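Local coordinates for protein oxidized polyvinyl alcohol hydrolase (Sphingopyxis, PDB 3WLA) that hydrolyses beta-diketones such as 4,6-nonanedione and cleaves oxidized polyvinyl alcohol in the second step of polyvinyl alcohol degradation, at residues Thr129-Arg143 / Met167-Trp179. Numbering follows the deposited sequence.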
# COMPACT_ATOMS: atom_id res chain seq x y z
N THR A 129 -10.04 7.12 -14.15
CA THR A 129 -9.04 6.65 -15.13
C THR A 129 -7.60 7.15 -14.93
O THR A 129 -6.64 6.48 -15.34
CB THR A 129 -9.47 7.00 -16.60
OG1 THR A 129 -9.66 8.42 -16.72
CG2 THR A 129 -10.77 6.27 -16.96
N ASP A 130 -7.46 8.33 -14.31
CA ASP A 130 -6.18 8.98 -14.02
C ASP A 130 -5.71 8.38 -12.68
O ASP A 130 -6.44 8.43 -11.69
CB ASP A 130 -6.40 10.49 -13.85
CG ASP A 130 -5.09 11.27 -13.68
OD1 ASP A 130 -4.10 10.71 -13.18
OD2 ASP A 130 -5.05 12.47 -14.02
N ALA A 131 -4.51 7.79 -12.69
CA ALA A 131 -3.94 7.16 -11.50
C ALA A 131 -3.73 8.17 -10.34
O ALA A 131 -3.78 7.83 -9.15
CB ALA A 131 -2.58 6.48 -11.86
N GLY A 132 -3.48 9.41 -10.70
CA GLY A 132 -3.22 10.39 -9.68
C GLY A 132 -1.73 10.69 -9.45
O GLY A 132 -0.86 9.86 -9.78
N ASP A 133 -1.45 11.86 -8.87
CA ASP A 133 -0.08 12.28 -8.63
C ASP A 133 0.75 11.37 -7.74
O ASP A 133 1.97 11.24 -7.91
CB ASP A 133 -0.05 13.68 -8.03
CG ASP A 133 -0.33 14.76 -9.05
OD1 ASP A 133 -0.37 14.43 -10.27
OD2 ASP A 133 -0.48 15.91 -8.63
N ASP A 134 0.11 10.76 -6.73
CA ASP A 134 0.90 9.90 -5.86
C ASP A 134 1.32 8.60 -6.53
O ASP A 134 2.43 8.12 -6.34
CB ASP A 134 0.17 9.63 -4.54
CG ASP A 134 0.23 10.81 -3.60
OD1 ASP A 134 1.21 11.58 -3.67
OD2 ASP A 134 -0.68 10.98 -2.76
N VAL A 135 0.44 8.02 -7.33
CA VAL A 135 0.87 6.80 -7.99
C VAL A 135 2.10 7.08 -8.88
O VAL A 135 3.02 6.27 -8.95
CB VAL A 135 -0.25 6.20 -8.88
CG1 VAL A 135 0.33 5.05 -9.75
CG2 VAL A 135 -1.38 5.63 -8.01
N ARG A 136 2.13 8.25 -9.53
CA ARG A 136 3.23 8.59 -10.43
C ARG A 136 4.51 8.92 -9.68
O ARG A 136 5.61 8.58 -10.12
CB ARG A 136 2.82 9.74 -11.36
CG ARG A 136 1.92 9.24 -12.53
CD ARG A 136 1.44 10.37 -13.44
NE ARG A 136 0.66 11.41 -12.78
CZ ARG A 136 -0.67 11.48 -12.83
NH1 ARG A 136 -1.38 10.56 -13.51
NH2 ARG A 136 -1.29 12.48 -12.22
N PHE A 137 4.34 9.61 -8.56
CA PHE A 137 5.47 9.95 -7.73
C PHE A 137 6.20 8.70 -7.24
O PHE A 137 7.45 8.58 -7.39
CB PHE A 137 5.02 10.76 -6.52
CG PHE A 137 6.11 10.95 -5.49
CD1 PHE A 137 7.37 11.41 -5.89
CD2 PHE A 137 5.88 10.68 -4.12
CE1 PHE A 137 8.40 11.62 -4.95
CE2 PHE A 137 6.90 10.89 -3.18
CZ PHE A 137 8.17 11.36 -3.60
N LEU A 138 5.44 7.77 -6.64
CA LEU A 138 6.03 6.56 -6.12
C LEU A 138 6.87 5.87 -7.21
O LEU A 138 7.99 5.47 -6.94
CB LEU A 138 4.94 5.59 -5.57
CG LEU A 138 4.16 6.25 -4.41
CD1 LEU A 138 2.94 5.44 -4.16
CD2 LEU A 138 5.03 6.48 -3.14
N GLU A 139 6.35 5.74 -8.43
CA GLU A 139 7.16 5.07 -9.45
C GLU A 139 8.44 5.85 -9.83
O GLU A 139 9.52 5.27 -9.95
CB GLU A 139 6.34 4.82 -10.72
CG GLU A 139 7.15 4.16 -11.84
CD GLU A 139 6.37 4.00 -13.11
OE1 GLU A 139 5.11 3.87 -13.06
OE2 GLU A 139 7.02 3.98 -14.17
N ALA A 140 8.28 7.16 -10.03
CA ALA A 140 9.37 8.05 -10.42
C ALA A 140 10.45 8.05 -9.36
O ALA A 140 11.67 8.05 -9.67
CB ALA A 140 8.82 9.45 -10.61
N MET A 141 10.01 8.07 -8.10
CA MET A 141 10.92 8.02 -6.97
C MET A 141 11.84 6.77 -7.05
O MET A 141 13.07 6.89 -6.96
CB MET A 141 10.12 7.95 -5.68
CG MET A 141 10.94 7.80 -4.42
SD MET A 141 9.83 7.58 -2.93
CE MET A 141 9.31 5.85 -3.16
N VAL A 142 11.24 5.59 -7.18
CA VAL A 142 12.00 4.36 -7.23
C VAL A 142 12.87 4.39 -8.47
O VAL A 142 14.06 4.12 -8.37
CB VAL A 142 11.10 3.12 -7.23
CG1 VAL A 142 11.96 1.87 -7.41
CG2 VAL A 142 10.34 3.03 -5.87
N ARG A 143 12.30 4.72 -9.63
CA ARG A 143 13.13 4.79 -10.85
C ARG A 143 14.35 5.70 -10.66
O ARG A 143 15.43 5.40 -11.18
CB ARG A 143 12.31 5.27 -12.04
CG ARG A 143 11.52 4.18 -12.73
CD ARG A 143 10.84 4.76 -13.95
NE ARG A 143 9.81 3.84 -14.43
CZ ARG A 143 10.05 2.68 -15.02
NH1 ARG A 143 11.29 2.27 -15.24
NH2 ARG A 143 9.03 1.91 -15.38
N MET A 167 -3.32 3.44 -0.42
CA MET A 167 -2.45 3.94 -1.48
C MET A 167 -1.73 2.77 -2.12
O MET A 167 -1.53 2.78 -3.35
CB MET A 167 -1.41 4.92 -0.91
CG MET A 167 -0.50 5.52 -1.98
SD MET A 167 -1.52 6.68 -2.90
CE MET A 167 -1.19 6.20 -4.55
N THR A 168 -1.33 1.75 -1.34
CA THR A 168 -0.70 0.57 -1.93
C THR A 168 -1.71 -0.10 -2.90
O THR A 168 -1.36 -0.43 -4.05
CB THR A 168 -0.25 -0.44 -0.83
OG1 THR A 168 0.79 0.17 -0.00
CG2 THR A 168 0.33 -1.74 -1.49
N ASN A 169 -2.94 -0.35 -2.42
CA ASN A 169 -3.98 -0.95 -3.29
C ASN A 169 -4.11 -0.10 -4.55
O ASN A 169 -4.17 -0.65 -5.66
CB ASN A 169 -5.39 -0.95 -2.64
CG ASN A 169 -5.59 -2.05 -1.60
OD1 ASN A 169 -4.94 -3.09 -1.63
ND2 ASN A 169 -6.52 -1.82 -0.68
N ARG A 170 -4.20 1.23 -4.42
CA ARG A 170 -4.37 2.02 -5.66
C ARG A 170 -3.19 1.85 -6.65
O ARG A 170 -3.36 1.68 -7.88
CB ARG A 170 -4.58 3.51 -5.38
CG ARG A 170 -4.89 4.29 -6.70
CD ARG A 170 -5.08 5.79 -6.45
NE ARG A 170 -5.58 6.54 -7.63
CZ ARG A 170 -6.84 6.52 -8.03
NH1 ARG A 170 -7.75 5.79 -7.37
NH2 ARG A 170 -7.22 7.26 -9.10
N ALA A 171 -1.97 1.90 -6.13
CA ALA A 171 -0.80 1.78 -7.02
C ALA A 171 -0.72 0.40 -7.67
O ALA A 171 -0.29 0.28 -8.85
CB ALA A 171 0.49 2.08 -6.22
N LEU A 172 -1.13 -0.65 -6.94
CA LEU A 172 -1.08 -2.01 -7.53
C LEU A 172 -2.15 -2.18 -8.60
O LEU A 172 -2.01 -3.02 -9.52
CB LEU A 172 -1.26 -3.11 -6.47
CG LEU A 172 -0.16 -3.20 -5.38
CD1 LEU A 172 -0.45 -4.32 -4.45
CD2 LEU A 172 1.21 -3.39 -5.98
N LEU A 173 -3.24 -1.40 -8.48
CA LEU A 173 -4.34 -1.48 -9.43
C LEU A 173 -4.08 -0.68 -10.68
O LEU A 173 -4.49 -1.09 -11.79
CB LEU A 173 -5.67 -1.02 -8.79
CG LEU A 173 -6.29 -1.99 -7.74
CD1 LEU A 173 -7.45 -1.30 -7.01
CD2 LEU A 173 -6.74 -3.28 -8.38
N PHE A 174 -3.47 0.47 -10.51
CA PHE A 174 -3.16 1.35 -11.63
C PHE A 174 -1.80 1.17 -12.30
O PHE A 174 -1.65 1.50 -13.45
CB PHE A 174 -3.18 2.81 -11.21
CG PHE A 174 -4.55 3.44 -11.26
CD1 PHE A 174 -5.06 3.92 -12.46
CD2 PHE A 174 -5.36 3.50 -10.10
CE1 PHE A 174 -6.36 4.43 -12.53
CE2 PHE A 174 -6.66 4.01 -10.14
CZ PHE A 174 -7.17 4.48 -11.37
N ASP A 175 -0.83 0.65 -11.56
CA ASP A 175 0.52 0.55 -12.08
C ASP A 175 1.15 -0.81 -11.81
O ASP A 175 2.29 -0.92 -11.35
CB ASP A 175 1.33 1.69 -11.43
CG ASP A 175 2.61 2.01 -12.19
OD1 ASP A 175 2.76 1.52 -13.31
OD2 ASP A 175 3.47 2.78 -11.68
N SER A 176 0.41 -1.86 -12.12
CA SER A 176 0.95 -3.20 -11.91
C SER A 176 2.11 -3.52 -12.88
O SER A 176 2.81 -4.50 -12.70
CB SER A 176 -0.17 -4.22 -12.06
OG SER A 176 -0.69 -4.24 -13.38
N GLU A 177 2.33 -2.68 -13.88
CA GLU A 177 3.44 -2.92 -14.82
C GLU A 177 4.76 -2.65 -14.10
O GLU A 177 5.81 -3.19 -14.44
CB GLU A 177 3.36 -1.97 -16.02
CG GLU A 177 2.30 -2.31 -17.02
CD GLU A 177 0.87 -2.06 -16.49
OE1 GLU A 177 0.66 -1.13 -15.62
OE2 GLU A 177 -0.04 -2.80 -16.98
N PHE A 178 4.71 -1.78 -13.10
CA PHE A 178 5.91 -1.44 -12.37
C PHE A 178 6.21 -2.35 -11.17
O PHE A 178 7.21 -3.07 -11.15
CB PHE A 178 5.83 0.05 -11.96
CG PHE A 178 7.11 0.60 -11.39
CD1 PHE A 178 8.25 0.72 -12.18
CD2 PHE A 178 7.18 1.00 -10.05
CE1 PHE A 178 9.44 1.22 -11.67
CE2 PHE A 178 8.37 1.52 -9.50
CZ PHE A 178 9.51 1.63 -10.32
N TRP A 179 5.32 -2.34 -10.19
CA TRP A 179 5.48 -3.10 -8.95
C TRP A 179 5.34 -4.62 -9.12
O TRP A 179 4.46 -5.10 -9.86
CB TRP A 179 4.41 -2.65 -7.92
CG TRP A 179 4.39 -1.15 -7.66
CD1 TRP A 179 3.49 -0.22 -8.12
CD2 TRP A 179 5.38 -0.43 -6.96
NE1 TRP A 179 3.88 1.06 -7.75
CE2 TRP A 179 5.04 0.95 -7.02
CE3 TRP A 179 6.54 -0.81 -6.27
CZ2 TRP A 179 5.81 1.92 -6.44
CZ3 TRP A 179 7.31 0.16 -5.69
CH2 TRP A 179 6.95 1.51 -5.77
O HOH W 1 3.16 3.70 -8.82
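Two carboxylates come unusually close where helix 133-143 crosses helix 167-174 and the turn after it: Glu139 OE1 lies 2.4 Å from Asp175 OD2, a separation consistent with one of the acids holding a proton. In this alpha/beta-hydrolase fold the second helix follows the probable nucleophile, Ser162, and the two axes cross at -79°. Such a crossing illustrates how a partly buried interface mixes polar and apolar grips. Arg143 draws Glu139 OE2 side-on with NE and NH2, while Phe178 CE1 lies over one face of its guanidinium and NH1 pairs with Glu9. With CG anti to the backbone N (chi1 178°), Glu139 sets that methylene over the centre of the same ring, 3.4 Å from its centroid, in a CH-pi contact. At the crossing, Val135 CG2 packs 3.5 Å from Met167 CE. The extended Arg170 reaches the loop that leads into the first helix: NE gives a nearly straight bond (173°) to Ala131 O, NH2 a more bent one to Asp130 O. Phe174 lays a ring face under Ala131 CA. Between helix 133-143 and the turn after helix 167-174, one water donates to Val135 O and Asp175 OD2 and accepts from Trp179 NE1 at 2.9 Å.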